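Local coordinates for molybdopterin-guanine dinucleotide biosynthesis protein B (mobB) (Archaeoglobus fulgidus, PDB 2F1R) that probably binds GTP and takes part in making the molybdopterin-guanine dinucleotide form of the molybdenum cofactor, at the interface of chains A and B. Residues are numbered along the deposited sequence; one frame, centred on the assembly and turned at random. Chains: chain A/B, molybdopterin-guanine dinucleotide biosynthesis protein B (mobB).

Contact 1: the interface of chains A and B. Residues chain A 23, 27, 33-35; chain B 56, 59-62.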
# COMPACT_ATOMS: atom_id res chain seq x y z
N MET A 23 1.17 20.58 -1.19
CA MET A 23 0.11 19.61 -1.49
C MET A 23 -1.34 20.17 -1.65
O MET A 23 -1.97 19.96 -2.72
CB MET A 23 0.21 18.38 -0.53
CG MET A 23 -0.41 17.05 -1.10
SD MET A 23 0.24 16.56 -2.68
CE MET A 23 1.92 16.27 -2.20
N ARG A 27 -3.31 19.80 -5.22
CA ARG A 27 -4.59 19.08 -5.20
C ARG A 27 -5.83 19.94 -5.58
O ARG A 27 -6.73 19.45 -6.26
CB ARG A 27 -4.82 18.46 -3.84
CG ARG A 27 -3.80 17.37 -3.40
CD ARG A 27 -3.74 16.10 -4.28
NE ARG A 27 -5.05 15.66 -4.77
CZ ARG A 27 -5.98 15.10 -4.01
NH1 ARG A 27 -5.77 14.90 -2.72
NH2 ARG A 27 -7.13 14.74 -4.55
N VAL A 33 -1.92 13.26 -6.74
CA VAL A 33 -0.49 13.22 -6.40
C VAL A 33 -0.07 12.02 -5.52
O VAL A 33 -0.75 11.64 -4.57
CB VAL A 33 -0.00 14.56 -5.80
CG1 VAL A 33 1.53 14.57 -5.69
CG2 VAL A 33 -0.51 15.81 -6.60
N ALA A 34 1.07 11.43 -5.82
CA ALA A 34 1.65 10.44 -4.88
C ALA A 34 3.07 10.85 -4.51
O ALA A 34 3.77 11.44 -5.34
CB ALA A 34 1.63 9.06 -5.47
N VAL A 35 3.45 10.62 -3.26
CA VAL A 35 4.82 10.84 -2.73
C VAL A 35 5.50 9.50 -2.41
O VAL A 35 4.91 8.64 -1.71
CB VAL A 35 4.79 11.72 -1.49
CG1 VAL A 35 6.19 11.83 -0.82
CG2 VAL A 35 4.22 13.10 -1.84
N ILE B 56 2.23 13.60 5.34
CA ILE B 56 2.20 13.62 3.87
C ILE B 56 0.84 13.17 3.36
O ILE B 56 0.18 13.90 2.62
CB ILE B 56 3.34 12.80 3.26
CG1 ILE B 56 4.69 13.45 3.61
CG2 ILE B 56 3.17 12.71 1.77
CD1 ILE B 56 5.87 12.45 3.71
N SER B 59 -1.74 15.71 4.15
CA SER B 59 -1.68 16.91 3.31
C SER B 59 -2.45 16.72 1.99
O SER B 59 -2.78 17.69 1.32
CB SER B 59 -0.21 17.34 3.07
OG SER B 59 0.48 16.40 2.22
N GLY B 60 -2.78 15.49 1.63
CA GLY B 60 -3.47 15.28 0.34
C GLY B 60 -2.83 14.25 -0.60
O GLY B 60 -3.35 13.99 -1.69
N ALA B 61 -1.70 13.68 -0.21
CA ALA B 61 -0.97 12.83 -1.18
C ALA B 61 -1.17 11.39 -0.77
O ALA B 61 -1.29 11.10 0.43
CB ALA B 61 0.53 13.17 -1.19
N ASP B 62 -1.27 10.49 -1.74
CA ASP B 62 -1.10 9.04 -1.44
C ASP B 62 0.41 8.81 -1.26
O ASP B 62 1.22 9.62 -1.75
CB ASP B 62 -1.69 8.16 -2.56
CG ASP B 62 -3.17 8.39 -2.76
OD1 ASP B 62 -3.78 8.88 -1.85
OD2 ASP B 62 -3.73 8.12 -3.84
O HOH W 1 -3.44 12.86 -4.31

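Contact 2: the interface of chains A and B. Residues chain A 53, 64-67; chain B 37-39.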
# COMPACT_ATOMS: atom_id res chain seq x y z
N SER A 53 -2.51 -7.75 11.29
CA SER A 53 -2.00 -7.63 9.93
C SER A 53 -0.48 -7.80 9.93
O SER A 53 0.11 -8.41 9.03
CB SER A 53 -2.46 -6.32 9.28
OG SER A 53 -2.26 -5.20 10.10
N VAL A 64 -3.40 -6.54 2.40
CA VAL A 64 -4.20 -5.35 2.03
C VAL A 64 -5.13 -5.03 3.17
O VAL A 64 -5.89 -5.89 3.61
CB VAL A 64 -5.00 -5.51 0.70
CG1 VAL A 64 -5.89 -4.31 0.45
CG2 VAL A 64 -4.10 -5.65 -0.49
N ILE A 65 -5.04 -3.81 3.69
CA ILE A 65 -5.98 -3.34 4.69
C ILE A 65 -6.93 -2.40 3.99
O ILE A 65 -6.52 -1.36 3.47
CB ILE A 65 -5.27 -2.65 5.86
CG1 ILE A 65 -4.16 -3.55 6.38
CG2 ILE A 65 -6.24 -2.45 7.03
CD1 ILE A 65 -3.36 -2.98 7.55
N ALA A 66 -8.20 -2.82 3.91
CA ALA A 66 -9.21 -2.11 3.13
C ALA A 66 -10.19 -1.44 4.07
O ALA A 66 -10.58 -1.99 5.12
CB ALA A 66 -9.95 -3.08 2.20
N SER A 67 -10.57 -0.24 3.70
CA SER A 67 -11.57 0.51 4.46
C SER A 67 -12.31 1.23 3.41
O SER A 67 -11.88 1.21 2.24
CB SER A 67 -10.90 1.47 5.41
OG SER A 67 -10.68 2.74 4.83
N LYS B 37 -7.71 -7.75 4.58
CA LYS B 37 -8.50 -7.50 5.79
C LYS B 37 -9.25 -6.18 5.65
O LYS B 37 -8.66 -5.12 5.58
CB LYS B 37 -7.67 -7.41 7.08
CG LYS B 37 -6.31 -8.10 7.13
CD LYS B 37 -5.83 -8.22 8.59
CE LYS B 37 -6.08 -6.91 9.38
NZ LYS B 37 -6.19 -7.00 10.91
N ARG B 38 -10.57 -6.27 5.68
CA ARG B 38 -11.43 -5.10 5.69
C ARG B 38 -11.72 -4.51 7.10
O ARG B 38 -12.12 -5.22 8.03
CB ARG B 38 -12.72 -5.45 4.94
CG ARG B 38 -13.74 -4.36 4.96
CD ARG B 38 -14.69 -4.56 3.84
NE ARG B 38 -15.60 -3.44 3.77
CZ ARG B 38 -16.84 -3.44 4.25
NH1 ARG B 38 -17.31 -4.52 4.87
NH2 ARG B 38 -17.57 -2.35 4.13
N HIS B 39 -11.50 -3.20 7.23
CA HIS B 39 -12.07 -2.37 8.32
C HIS B 39 -13.23 -1.51 7.78
O HIS B 39 -13.00 -0.53 7.09
CB HIS B 39 -11.00 -1.46 8.94
CG HIS B 39 -9.93 -2.21 9.66
ND1 HIS B 39 -9.81 -2.19 11.04
CD2 HIS B 39 -8.94 -3.01 9.21
CE1 HIS B 39 -8.78 -2.94 11.40
NE2 HIS B 39 -8.23 -3.45 10.31

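Contact 3: the interface of chains A and B. Residues chain A 34-35, 88, 92-93, 96; chain B 62, 64, 73, 75, 91-92.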
# COMPACT_ATOMS: atom_id res chain seq x y z
N ALA A 34 1.07 11.43 -5.82
CA ALA A 34 1.65 10.44 -4.88
C ALA A 34 3.07 10.85 -4.51
O ALA A 34 3.77 11.44 -5.34
CB ALA A 34 1.63 9.06 -5.47
N VAL A 35 3.45 10.62 -3.26
CA VAL A 35 4.82 10.84 -2.73
C VAL A 35 5.50 9.50 -2.41
O VAL A 35 4.91 8.64 -1.71
CB VAL A 35 4.79 11.72 -1.49
CG1 VAL A 35 6.19 11.83 -0.82
CG2 VAL A 35 4.22 13.10 -1.84
N ILE A 88 8.51 0.78 -9.04
CA ILE A 88 7.45 1.27 -8.16
C ILE A 88 6.37 2.00 -8.96
O ILE A 88 5.20 1.71 -8.79
CB ILE A 88 7.98 2.13 -7.00
CG1 ILE A 88 8.93 1.35 -6.09
CG2 ILE A 88 6.84 2.63 -6.10
CD1 ILE A 88 9.81 2.28 -5.16
N TYR A 92 2.37 0.73 -9.21
CA TYR A 92 1.56 1.45 -8.25
C TYR A 92 1.05 2.81 -8.69
O TYR A 92 0.03 3.26 -8.20
CB TYR A 92 2.36 1.63 -6.96
CG TYR A 92 2.48 0.37 -6.15
CD1 TYR A 92 1.45 -0.04 -5.33
CD2 TYR A 92 3.62 -0.41 -6.23
CE1 TYR A 92 1.54 -1.20 -4.59
CE2 TYR A 92 3.73 -1.58 -5.49
CZ TYR A 92 2.68 -1.95 -4.67
OH TYR A 92 2.77 -3.12 -3.93
N LEU A 93 1.79 3.46 -9.56
CA LEU A 93 1.70 4.90 -9.66
C LEU A 93 1.33 5.41 -11.05
O LEU A 93 1.34 6.61 -11.29
CB LEU A 93 3.02 5.54 -9.17
CG LEU A 93 3.49 5.30 -7.71
CD1 LEU A 93 4.60 6.26 -7.33
CD2 LEU A 93 2.41 5.41 -6.68
N TYR A 96 -1.32 8.42 -11.60
CA TYR A 96 -1.16 9.70 -10.98
C TYR A 96 -0.78 10.77 -11.98
O TYR A 96 -0.14 10.49 -12.98
CB TYR A 96 -0.11 9.61 -9.88
CG TYR A 96 -0.71 8.89 -8.73
CD1 TYR A 96 -1.38 9.58 -7.75
CD2 TYR A 96 -0.64 7.48 -8.64
CE1 TYR A 96 -1.95 8.90 -6.67
CE2 TYR A 96 -1.20 6.79 -7.56
CZ TYR A 96 -1.86 7.50 -6.58
OH TYR A 96 -2.43 6.79 -5.48
N ASP B 62 -1.27 10.49 -1.74
CA ASP B 62 -1.10 9.04 -1.44
C ASP B 62 0.41 8.81 -1.26
O ASP B 62 1.22 9.62 -1.75
CB ASP B 62 -1.69 8.16 -2.56
CG ASP B 62 -3.17 8.39 -2.76
OD1 ASP B 62 -3.78 8.88 -1.85
OD2 ASP B 62 -3.73 8.12 -3.84
N VAL B 64 3.81 6.05 -1.06
CA VAL B 64 4.62 4.83 -1.00
C VAL B 64 5.80 5.02 0.01
O VAL B 64 6.58 5.98 -0.09
CB VAL B 64 5.21 4.41 -2.39
CG1 VAL B 64 6.09 3.14 -2.25
CG2 VAL B 64 4.09 4.18 -3.44
N PHE B 73 2.06 1.01 0.49
CA PHE B 73 1.37 1.95 -0.38
C PHE B 73 0.06 2.24 0.31
O PHE B 73 -0.73 1.31 0.57
CB PHE B 73 1.19 1.33 -1.77
CG PHE B 73 0.33 2.19 -2.74
CD1 PHE B 73 0.57 3.58 -2.93
CD2 PHE B 73 -0.68 1.60 -3.48
CE1 PHE B 73 -0.18 4.32 -3.83
CE2 PHE B 73 -1.44 2.35 -4.39
CZ PHE B 73 -1.17 3.71 -4.57
N ARG B 75 -3.29 4.64 -0.07
CA ARG B 75 -4.02 5.52 -0.95
C ARG B 75 -5.49 5.77 -0.56
O ARG B 75 -6.16 4.87 -0.07
CB ARG B 75 -3.95 4.98 -2.37
CG ARG B 75 -4.56 3.61 -2.60
CD ARG B 75 -4.93 3.40 -4.12
NE ARG B 75 -6.02 4.27 -4.52
CZ ARG B 75 -6.57 4.31 -5.73
NH1 ARG B 75 -6.14 3.52 -6.71
NH2 ARG B 75 -7.58 5.14 -5.95
N ARG B 91 -6.81 -4.65 -9.73
CA ARG B 91 -5.85 -3.56 -9.73
C ARG B 91 -4.50 -4.02 -9.21
O ARG B 91 -3.48 -3.85 -9.91
CB ARG B 91 -6.37 -2.38 -8.91
CG ARG B 91 -5.43 -1.18 -8.91
CD ARG B 91 -5.30 -0.57 -10.30
NE ARG B 91 -4.12 0.27 -10.42
CZ ARG B 91 -2.88 -0.20 -10.52
NH1 ARG B 91 -2.66 -1.51 -10.52
NH2 ARG B 91 -1.86 0.64 -10.63
N TYR B 92 -4.44 -4.64 -8.02
CA TYR B 92 -3.19 -4.85 -7.26
C TYR B 92 -2.74 -6.27 -6.99
O TYR B 92 -1.57 -6.48 -6.64
CB TYR B 92 -3.25 -4.10 -5.91
CG TYR B 92 -3.52 -2.62 -6.05
CD1 TYR B 92 -2.53 -1.75 -6.55
CD2 TYR B 92 -4.77 -2.07 -5.70
CE1 TYR B 92 -2.78 -0.40 -6.72
CE2 TYR B 92 -5.02 -0.71 -5.85
CZ TYR B 92 -4.00 0.13 -6.36
OH TYR B 92 -4.19 1.50 -6.54
O HOH W 2 -2.56 2.48 -8.21

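Contact 1: the interface of chains A and B
Helix 12-28 and strand 33-37 of chain A receive the end of helix 53-59, the loop after it and the start of strand 62-66 of chain B. The strands pair in parallel, with A:Ala34 bridged to B:Asp62: B:Asp62 N donates to A:Val33 O at 3.1 Å, and A:Val35 N donates to B:Asp62 O at 2.9 Å. Beside them A:Arg27, its chain bent at chi2 and chi3, brings NH1 of the guanidinium to the carbonyl B:Gly60 O at 2.8 Å, a short but bent bond. The donor lies in the carbonyl plane on a lone pair, although the oxygen sits 33° out of the guanidinium plane. Water 1, over the rim of one guanidinium face, reaches the same carbonyl at 2.9 Å from its O to B:Gly60 O, and also joins A:Val33 N and O. A:Met23 has CG anti to the backbone N (chi1 -155°), then folds so that its terminal methyl CE meets B:Ala61 CB at 3.5 Å. Its CB and CG pass alongside B:Ser59, whose OG is tied back to B:Ile56 O within its own chain. B:Ile56 crosses A:Val35 at about a right angle, B:Ile56 CG2 to A:Val35 CB 3.8 Å. The patch probably sets the register of the intersubunit strand pair and packs it against helix 12-28, supporting a dimer.

Contact 2: the interface of chains A and B
This is a parallel beta-strand interface between two copies of the protein, strand edge to strand edge, and it probably helps hold a dimer together. The evidence is two bridges, A:Ile65 with B:Lys37 and A:Ala66 with B:Arg38, and an alternating run of backbone bonds. B:Lys37 N gives to A:Val64 O at 2.8 Å. A:Ala66 N then gives to B:Lys37 O at 2.9 Å, and B:His39 N closes the run on A:Ala66 O at 2.6 Å. On one side of the strands, A:Ile65 and B:His39 lie side by side and point the same way. The branch methyl CG2 of A:Ile65 meets the imidazole carbon CD2 of B:His39 at 3.5 Å. B:His39 turns its ring there with CG anti to the carbonyl carbon (chi1 -66°). The B:Lys37 chain, bent at chi3 (-44°), runs past A:Ser53; its methylenes CD and CE lie against A:Ser53 CB, with B:Lys37 CE 3.7 Å from A:Ser53 CB. A:Ser67 adds CB against the carbonyl oxygen B:His39 O at 3.3 Å. In the fold, strand 62-66 of chain A lies beside strand 33-38 of chain B, with helix 52-59 of chain A packed near the lysine chain.

Contact 3: the interface of chains A and B
B:Asp62 OD2 lies at the edge of the A:Tyr96 ring, in its plane, and A:Ala34 CB sits over the centre of one face. A:Tyr96 OH donates to B:Asp62 OD2 at 2.5 Å, on that oxygen's anti lone pair, away from the other carboxylate oxygen; ring and carboxylate planes stand 86° apart. The CD1/CE1 edge of A:Tyr92 comes over the CG/CD2 side of one B:Phe73 face, edge-to-face, with centroids 5.1 Å apart and planes at 67°, although A:Tyr92 is poorly ordered. B:Phe73 holds CG anti to the backbone N (chi1 174°), and its far edge reaches A:Tyr96, B:Phe73 CZ to A:Tyr96 OH 3.5 Å. A:Leu93 CD2 meets B:Phe73 CE1 at 4.0 Å and B:Val64 CG2 at 3.8 Å. An alanine in place of B:Phe73 would probably leave the A:Tyr92 ring without its facing partner and open a gap beside A:Leu93. The backbone bond from B:Val64 N to A:Val35 O (2.9 Å) extends the strand pairing. At the edge of the B:Phe73 ring, where B:Tyr92 CZ lies, B:Arg75 NH1 donates to B:Tyr92 OH at 2.8 Å, and water 2 links that phenol to A:Tyr92 O. The cluster packs helix 85-93 and the following loop of chain A against the partner's sheet, and likely stabilises the subunit pairing.

Contacts 1 and 3 adjoin, their C-alpha centres about 11 Å apart, and share A:Ala34, A:Val35 and B:Asp62: contact 1 lies on the flank of this strand junction formed by helix 12-28, contact 3 on its aromatic flank. Contact 2 lies about 21 Å from contact 1 and about 16 Å from contact 3. There the roles are exchanged, with strand 62-66 coming from chain A and strand 33-38 from chain B. By two-fold symmetry, in each subunit strand 62-66 pairs with the partner's strand 33-37/38, so the two junctions bracket the interface. Such reciprocal pairing is consistent with a dimer, though the structure alone does not prove it in solution.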